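Local coordinates for Exo-beta-1,3-glucanase (Streptomyces sp. SirexAA-E, PDB 4PEY), which hydrolyses laminarin and laminarioligosaccharides as an exo-beta-1,3-glucanase, releasing glucose and laminaribiose as its end products, at residues G18-N23 with H284-P289; V401-H406 with A458-A463. The protein carries 1 engineered substitution. All blocks are in the same frame, centred on the assembly; numbering follows the deposited sequence.

Contact 1: G18-N23 with H284-P289; sequences GDLGPN and HLLFTP
The Asn23 carboxamide points ND2 at Pro289 O, 2.8 Å away, with the oxygen almost in the amide plane and the N-H...O angle near straight at 174°. Seen from the acceptor, the donor is tilted 34° from the carbonyl plane. This bond is likely to help fix how the amide is turned. Beside it the stem of the asparagine lies against the proline ring, Asn23 CB being 3.8 Å from Pro289 CB, while Pro289 CG rests 3.5 Å from the backbone Asn23 O. The ring is thus touched by both side chain and backbone of the same residue.

Glycoside hydrolase family 55 enzymes are built from two beta-helix domains in tandem, and here the loop leading into strand 24-27, at the start of the first, meets the end of strand 284-287 in the second and the loop that follows it. Asn23 also pairs through its backbone with Ala56. Further back along the loop, Leu20 O lies 3.3 Å from the methyl Thr288 CG2; the hydroxyl of that threonine is instead hydrogen-bonded to Val266 O.

The apolar part of the contact is methyl to methyl, Leu20 CD2 against Leu286 CD2 at 3.7 Å, the two side chains crossing at about a right angle. With CG opposite the backbone N (chi1 -175°), Leu286 extends toward Leu20. Around Leu20 the loop bends in an Asx turn, in which Gly21 N donates to Asp19 OD2 at 2.8 Å from above the carboxylate plane, and Asp19 O accepts a hydrogen bond from Lys267 NZ.

Contact 2: V401-H406 with A458-A463; sequences VWRADH and AKAYDA. Engineered in segment 458-463: Ala458 (natural residue Glu). With BGC (beta-D-glucopyranose), chain B; BGC (beta-D-glucopyranose), chain C.
Arg403 and Asp462 approach from opposite directions and form a two-pronged, end-on salt bridge. NH1 of Arg403 donates to OD1 of Asp462 at 3.0 Å, within the guanidinium plane and onto the syn lone pair, whereas NH2 of Arg403 meets OD2 of Asp462 at 3.0 Å and is less straight, the two planes being 31° apart. An extended chain from CG to NE carries the guanidinium this far, and NE and NH1 are gripped further by Asn415 O and His437 O. A leucine in place of Arg403 would probably leave the Asp462 carboxylate without its mate and segment 458-463 less firmly tied to strand 399-403. A water donates to Ala404 O and, weakly, to Asp462 OD2.

Apolar contact is slight: Asp405 CB packs 3.8 Å from Tyr461 CD2, approaching the ring obliquely.

Asp405 makes two of the sugar hydrogen bonds, with Gln130, Gln173, Glu436 and His437 adding others from outside the two segments. Its CG sits between backbone N and carbonyl carbon (chi1 60°), which swings the carboxylate toward the chain B glucose: OD1 accepts from O6 at 2.7 Å and OD2 from O4 at 2.7 Å. His406 ND1 also donates to Asp405 OD1 at 2.7 Å, in the imidazole plane but above that of the carboxylate. Trp402 NE1 donates to glucose O3 at 3.1 Å, at the indole edge. Tyr461 OH lies 3.0 Å from O4 of the next glucose, chain C. Such recognition of O3, O4 and O6 of one terminal unit is characteristic of the non-reducing-end pocket of an exo-acting glucanase.

The two contacts show one beta-helix domain meeting its neighbour at one place and lining a sugar pocket at another. Contact 1 closes before contact 2 opens along the chain; their centres lie 32 Å apart and their nearest atoms about 17 Å, so they do not touch. What they share is the second domain, in which strands 284-287, 399-403 and 450-458 belong to one run of beta-helix strands. At its start, 284-289 meets the N-terminal loop 18-23, away from the annotated sites. Further along, 401-406 and 458-463 bound the sugar pocket, where the engineered Ala458 replaces the glutamate inferred to be the proton donor.

Contact 1: G18-N23 with H284-P289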
loop_
_atom_site.group_PDB
_atom_site.type_symbol
_atom_site.label_atom_id
_atom_site.label_comp_id
_atom_site.label_asym_id
_atom_site.label_seq_id
_atom_site.Cartn_x
_atom_site.Cartn_y
_atom_site.Cartn_z
ATOM N N GLY A 18 -7.752 17.736 20.836
ATOM C CA GLY A 18 -6.531 18.346 21.324
ATOM C C GLY A 18 -5.529 18.636 20.227
ATOM O O GLY A 18 -5.806 18.446 19.042
ATOM N N ASP A 19 -4.359 19.103 20.643
ATOM C CA ASP A 19 -3.283 19.496 19.743
ATOM C C ASP A 19 -2.735 18.304 18.957
ATOM O O ASP A 19 -2.632 17.198 19.490
ATOM C CB ASP A 19 -2.165 20.154 20.551
ATOM C CG ASP A 19 -1.103 20.783 19.680
ATOM O OD1 ASP A 19 -1.370 21.859 19.104
ATOM O OD2 ASP A 19 0.000 20.214 19.584
ATOM N N LEU A 20 -2.376 18.532 17.697
ATOM C CA LEU A 20 -1.840 17.470 16.844
ATOM C C LEU A 20 -0.331 17.260 17.014
ATOM O O LEU A 20 0.235 16.327 16.454
ATOM C CB LEU A 20 -2.159 17.762 15.377
ATOM C CG LEU A 20 -3.652 17.791 15.053
ATOM C CD1 LEU A 20 -3.882 18.062 13.571
ATOM C CD2 LEU A 20 -4.304 16.482 15.483
ATOM N N GLY A 21 0.322 18.126 17.780
ATOM C CA GLY A 21 1.717 17.902 18.123
ATOM C C GLY A 21 2.712 18.513 17.152
ATOM O O GLY A 21 2.335 19.019 16.096
ATOM N N PRO A 22 4.004 18.451 17.499
ATOM C CA PRO A 22 5.043 19.172 16.755
ATOM C C PRO A 22 5.406 18.556 15.406
ATOM O O PRO A 22 6.118 19.205 14.637
ATOM C CB PRO A 22 6.241 19.123 17.705
ATOM C CG PRO A 22 6.027 17.879 18.506
ATOM C CD PRO A 22 4.543 17.781 18.699
ATOM N N ASN A 23 4.941 17.340 15.123
ATOM C CA ASN A 23 5.288 16.669 13.872
ATOM C C ASN A 23 4.221 16.836 12.795
ATOM O O ASN A 23 4.343 16.296 11.697
ATOM C CB ASN A 23 5.540 15.179 14.114
ATOM C CG ASN A 23 6.736 14.930 15.003
ATOM O OD1 ASN A 23 7.606 15.790 15.149
ATOM N ND2 ASN A 23 6.795 13.739 15.596
ATOM N N HIS A 284 -12.440 7.160 18.469
ATOM C CA HIS A 284 -11.636 6.716 17.342
ATOM C C HIS A 284 -10.170 7.007 17.643
ATOM O O HIS A 284 -9.850 7.559 18.699
ATOM C CB HIS A 284 -12.097 7.413 16.065
ATOM C CG HIS A 284 -13.550 7.202 15.765
ATOM N ND1 HIS A 284 -14.006 6.134 15.022
ATOM C CD2 HIS A 284 -14.648 7.903 16.133
ATOM C CE1 HIS A 284 -15.322 6.197 14.929
ATOM N NE2 HIS A 284 -15.738 7.257 15.599
ATOM N N LEU A 285 -9.281 6.618 16.732
ATOM C CA LEU A 285 -7.841 6.791 16.937
ATOM C C LEU A 285 -7.222 7.623 15.826
ATOM O O LEU A 285 -7.392 7.310 14.652
ATOM C CB LEU A 285 -7.135 5.430 17.005
ATOM C CG LEU A 285 -7.560 4.515 18.161
ATOM C CD1 LEU A 285 -6.891 3.154 18.036
ATOM C CD2 LEU A 285 -7.239 5.143 19.515
ATOM N N LEU A 286 -6.508 8.680 16.204
ATOM C CA LEU A 286 -5.707 9.464 15.269
ATOM C C LEU A 286 -4.252 9.389 15.692
ATOM O O LEU A 286 -3.878 9.985 16.707
ATOM C CB LEU A 286 -6.171 10.926 15.228
ATOM C CG LEU A 286 -5.463 11.808 14.193
ATOM C CD1 LEU A 286 -5.863 11.396 12.781
ATOM C CD2 LEU A 286 -5.762 13.284 14.438
ATOM N N PHE A 287 -3.437 8.647 14.938
ATOM C CA PHE A 287 -2.024 8.514 15.267
ATOM C C PHE A 287 -1.234 9.660 14.646
ATOM O O PHE A 287 -1.064 9.730 13.426
ATOM C CB PHE A 287 -1.455 7.164 14.792
ATOM C CG PHE A 287 -1.995 5.974 15.536
ATOM C CD1 PHE A 287 -3.211 5.412 15.182
ATOM C CD2 PHE A 287 -1.279 5.409 16.586
ATOM C CE1 PHE A 287 -3.707 4.309 15.863
ATOM C CE2 PHE A 287 -1.775 4.315 17.269
ATOM C CZ PHE A 287 -2.985 3.763 16.907
ATOM N N THR A 288 -0.745 10.562 15.485
ATOM C CA THR A 288 0.096 11.648 14.999
ATOM C C THR A 288 1.454 11.054 14.595
ATOM O O THR A 288 1.794 9.943 15.018
ATOM C CB THR A 288 0.255 12.751 16.070
ATOM O OG1 THR A 288 0.929 12.232 17.222
ATOM C CG2 THR A 288 -1.111 13.278 16.487
ATOM N N PRO A 289 2.229 11.770 13.759
ATOM C CA PRO A 289 3.460 11.163 13.234
ATOM C C PRO A 289 4.473 10.860 14.324
ATOM O O PRO A 289 4.859 11.740 15.092
ATOM C CB PRO A 289 4.003 12.229 12.271
ATOM C CG PRO A 289 2.814 13.122 11.972
ATOM C CD PRO A 289 2.028 13.132 13.240
#

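Contact 2: V401-H406 with A458-A463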
loop_
_atom_site.group_PDB
_atom_site.type_symbol
_atom_site.label_atom_id
_atom_site.label_comp_id
_atom_site.label_asym_id
_atom_site.label_seq_id
_atom_site.Cartn_x
_atom_site.Cartn_y
_atom_site.Cartn_z
ATOM N N VAL A 401 3.546 -5.339 2.137
ATOM C CA VAL A 401 3.977 -6.207 3.216
ATOM C C VAL A 401 5.356 -6.695 2.792
ATOM O O VAL A 401 5.487 -7.436 1.819
ATOM C CB VAL A 401 2.964 -7.357 3.442
ATOM C CG1 VAL A 401 3.435 -8.300 4.537
ATOM C CG2 VAL A 401 1.602 -6.776 3.778
ATOM N N TRP A 402 6.381 -6.258 3.520
ATOM C CA TRP A 402 7.753 -6.286 3.010
ATOM C C TRP A 402 8.762 -6.835 4.000
ATOM O O TRP A 402 9.048 -6.198 5.017
ATOM C CB TRP A 402 8.155 -4.864 2.604
ATOM C CG TRP A 402 9.535 -4.640 2.003
ATOM C CD1 TRP A 402 9.950 -4.975 0.741
ATOM C CD2 TRP A 402 10.632 -3.942 2.611
ATOM N NE1 TRP A 402 11.247 -4.542 0.532
ATOM C CE2 TRP A 402 11.688 -3.910 1.667
ATOM C CE3 TRP A 402 10.830 -3.348 3.864
ATOM C CZ2 TRP A 402 12.914 -3.303 1.940
ATOM C CZ3 TRP A 402 12.052 -2.759 4.134
ATOM C CH2 TRP A 402 13.077 -2.735 3.174
ATOM N N ARG A 403 9.300 -8.016 3.703
ATOM C CA ARG A 403 10.478 -8.493 4.415
ATOM C C ARG A 403 11.683 -7.771 3.806
ATOM O O ARG A 403 11.904 -7.842 2.593
ATOM C CB ARG A 403 10.625 -10.015 4.317
ATOM C CG ARG A 403 11.945 -10.505 4.890
ATOM C CD ARG A 403 12.075 -12.024 4.941
ATOM N NE ARG A 403 13.437 -12.371 5.334
ATOM C CZ ARG A 403 14.400 -12.751 4.499
ATOM N NH1 ARG A 403 14.167 -12.906 3.199
ATOM N NH2 ARG A 403 15.606 -12.994 4.972
ATOM N N ALA A 404 12.442 -7.048 4.630
ATOM C CA ALA A 404 13.509 -6.185 4.107
ATOM C C ALA A 404 14.575 -6.973 3.340
ATOM O O ALA A 404 15.050 -8.008 3.810
ATOM C CB ALA A 404 14.171 -5.394 5.240
ATOM N N ASP A 405 14.941 -6.468 2.165
ATOM C CA ASP A 405 16.014 -7.041 1.352
ATOM C C ASP A 405 17.321 -6.276 1.503
ATOM O O ASP A 405 18.362 -6.718 1.026
ATOM C CB ASP A 405 15.619 -7.023 -0.116
ATOM C CG ASP A 405 15.358 -5.617 -0.597
ATOM O OD1 ASP A 405 16.269 -4.994 -1.194
ATOM O OD2 ASP A 405 14.253 -5.111 -0.312
ATOM N N HIS A 406 17.252 -5.104 2.126
ATOM C CA HIS A 406 18.438 -4.279 2.334
ATOM C C HIS A 406 18.255 -3.482 3.617
ATOM O O HIS A 406 17.152 -3.430 4.163
ATOM C CB HIS A 406 18.686 -3.349 1.137
ATOM C CG HIS A 406 17.600 -2.343 0.915
ATOM N ND1 HIS A 406 16.502 -2.594 0.117
ATOM C CD2 HIS A 406 17.447 -1.078 1.377
ATOM C CE1 HIS A 406 15.714 -1.533 0.111
ATOM N NE2 HIS A 406 16.261 -0.599 0.870
ATOM N N ALA A 458 8.129 -9.757 -5.261
ATOM C CA ALA A 458 9.472 -10.230 -5.575
ATOM C C ALA A 458 9.807 -11.269 -4.530
ATOM O O ALA A 458 9.474 -11.096 -3.354
ATOM C CB ALA A 458 10.496 -9.100 -5.580
ATOM N N LYS A 459 10.441 -12.359 -4.951
ATOM C CA LYS A 459 10.802 -13.430 -4.030
ATOM C C LYS A 459 12.015 -13.027 -3.191
ATOM O O LYS A 459 12.702 -12.055 -3.510
ATOM C CB LYS A 459 11.069 -14.727 -4.804
ATOM C CG LYS A 459 9.811 -15.341 -5.451
ATOM C CD LYS A 459 8.729 -15.726 -4.435
ATOM C CE LYS A 459 9.218 -16.743 -3.414
ATOM N NZ LYS A 459 8.202 -17.041 -2.357
ATOM N N ALA A 460 12.250 -13.754 -2.103
ATOM C CA ALA A 460 13.438 -13.540 -1.271
ATOM C C ALA A 460 14.709 -13.601 -2.115
ATOM O O ALA A 460 14.878 -14.526 -2.904
ATOM C CB ALA A 460 13.501 -14.583 -0.157
ATOM N N TYR A 461 15.603 -12.630 -1.937
ATOM C CA TYR A 461 16.860 -12.605 -2.695
ATOM C C TYR A 461 17.925 -13.495 -2.061
ATOM O O TYR A 461 18.897 -13.891 -2.725
ATOM C CB TYR A 461 17.437 -11.190 -2.794
ATOM C CG TYR A 461 16.556 -10.148 -3.433
ATOM C CD1 TYR A 461 15.443 -10.500 -4.191
ATOM C CD2 TYR A 461 16.851 -8.797 -3.285
ATOM C CE1 TYR A 461 14.642 -9.524 -4.781
ATOM C CE2 TYR A 461 16.065 -7.822 -3.867
ATOM C CZ TYR A 461 14.963 -8.190 -4.612
ATOM O OH TYR A 461 14.183 -7.218 -5.187
ATOM N N ASP A 462 17.760 -13.778 -0.771
ATOM C CA ASP A 462 18.873 -14.275 0.028
ATOM C C ASP A 462 18.760 -15.747 0.427
ATOM O O ASP A 462 19.467 -16.212 1.325
ATOM C CB ASP A 462 19.065 -13.386 1.275
ATOM C CG ASP A 462 17.783 -13.155 2.074
ATOM O OD1 ASP A 462 16.687 -13.581 1.652
ATOM O OD2 ASP A 462 17.883 -12.506 3.137
ATOM N N ALA A 463 17.906 -16.487 -0.270
ATOM C CA ALA A 463 17.873 -17.937 -0.112
ATOM C C ALA A 463 19.268 -18.482 -0.404
ATOM O O ALA A 463 19.827 -18.212 -1.464
ATOM C CB ALA A 463 16.843 -18.558 -1.041
HETATM C C2 BGC B . 12.104 -4.485 -4.813
HETATM C C3 BGC B . 12.089 -3.838 -3.432
HETATM C C4 BGC B . 13.516 -3.604 -2.960
HETATM C C5 BGC B . 14.261 -2.766 -3.986
HETATM C C6 BGC B . 15.683 -2.482 -3.527
HETATM C C1 BGC B . 13.052 -3.766 -5.776
HETATM O O2 BGC B . 10.783 -4.502 -5.336
HETATM O O3 BGC B . 11.433 -4.687 -2.514
HETATM O O4 BGC B . 13.525 -2.972 -1.702
HETATM O O5 BGC B . 14.312 -3.497 -5.189
HETATM O O6 BGC B . 16.438 -3.670 -3.582
HETATM C C2 BGC C . 13.871 -4.198 -9.115
HETATM C C3 BGC C . 14.424 -4.245 -7.696
HETATM C C4 BGC C . 15.537 -5.279 -7.612
HETATM C C5 BGC C . 16.582 -4.983 -8.674
HETATM C C6 BGC C . 17.706 -6.009 -8.609
HETATM C C1 BGC C . 14.979 -4.057 -10.151
HETATM O O2 BGC C . 13.014 -3.082 -9.224
HETATM O O3 BGC C . 13.297 -4.616 -6.873
HETATM O O4 BGC C . 16.093 -5.254 -6.311
HETATM O O5 BGC C . 15.972 -5.046 -9.951
HETATM O O6 BGC C . 18.696 -5.677 -9.562
HETATM O O HOH W 1 16.263 -10.235 2.395
#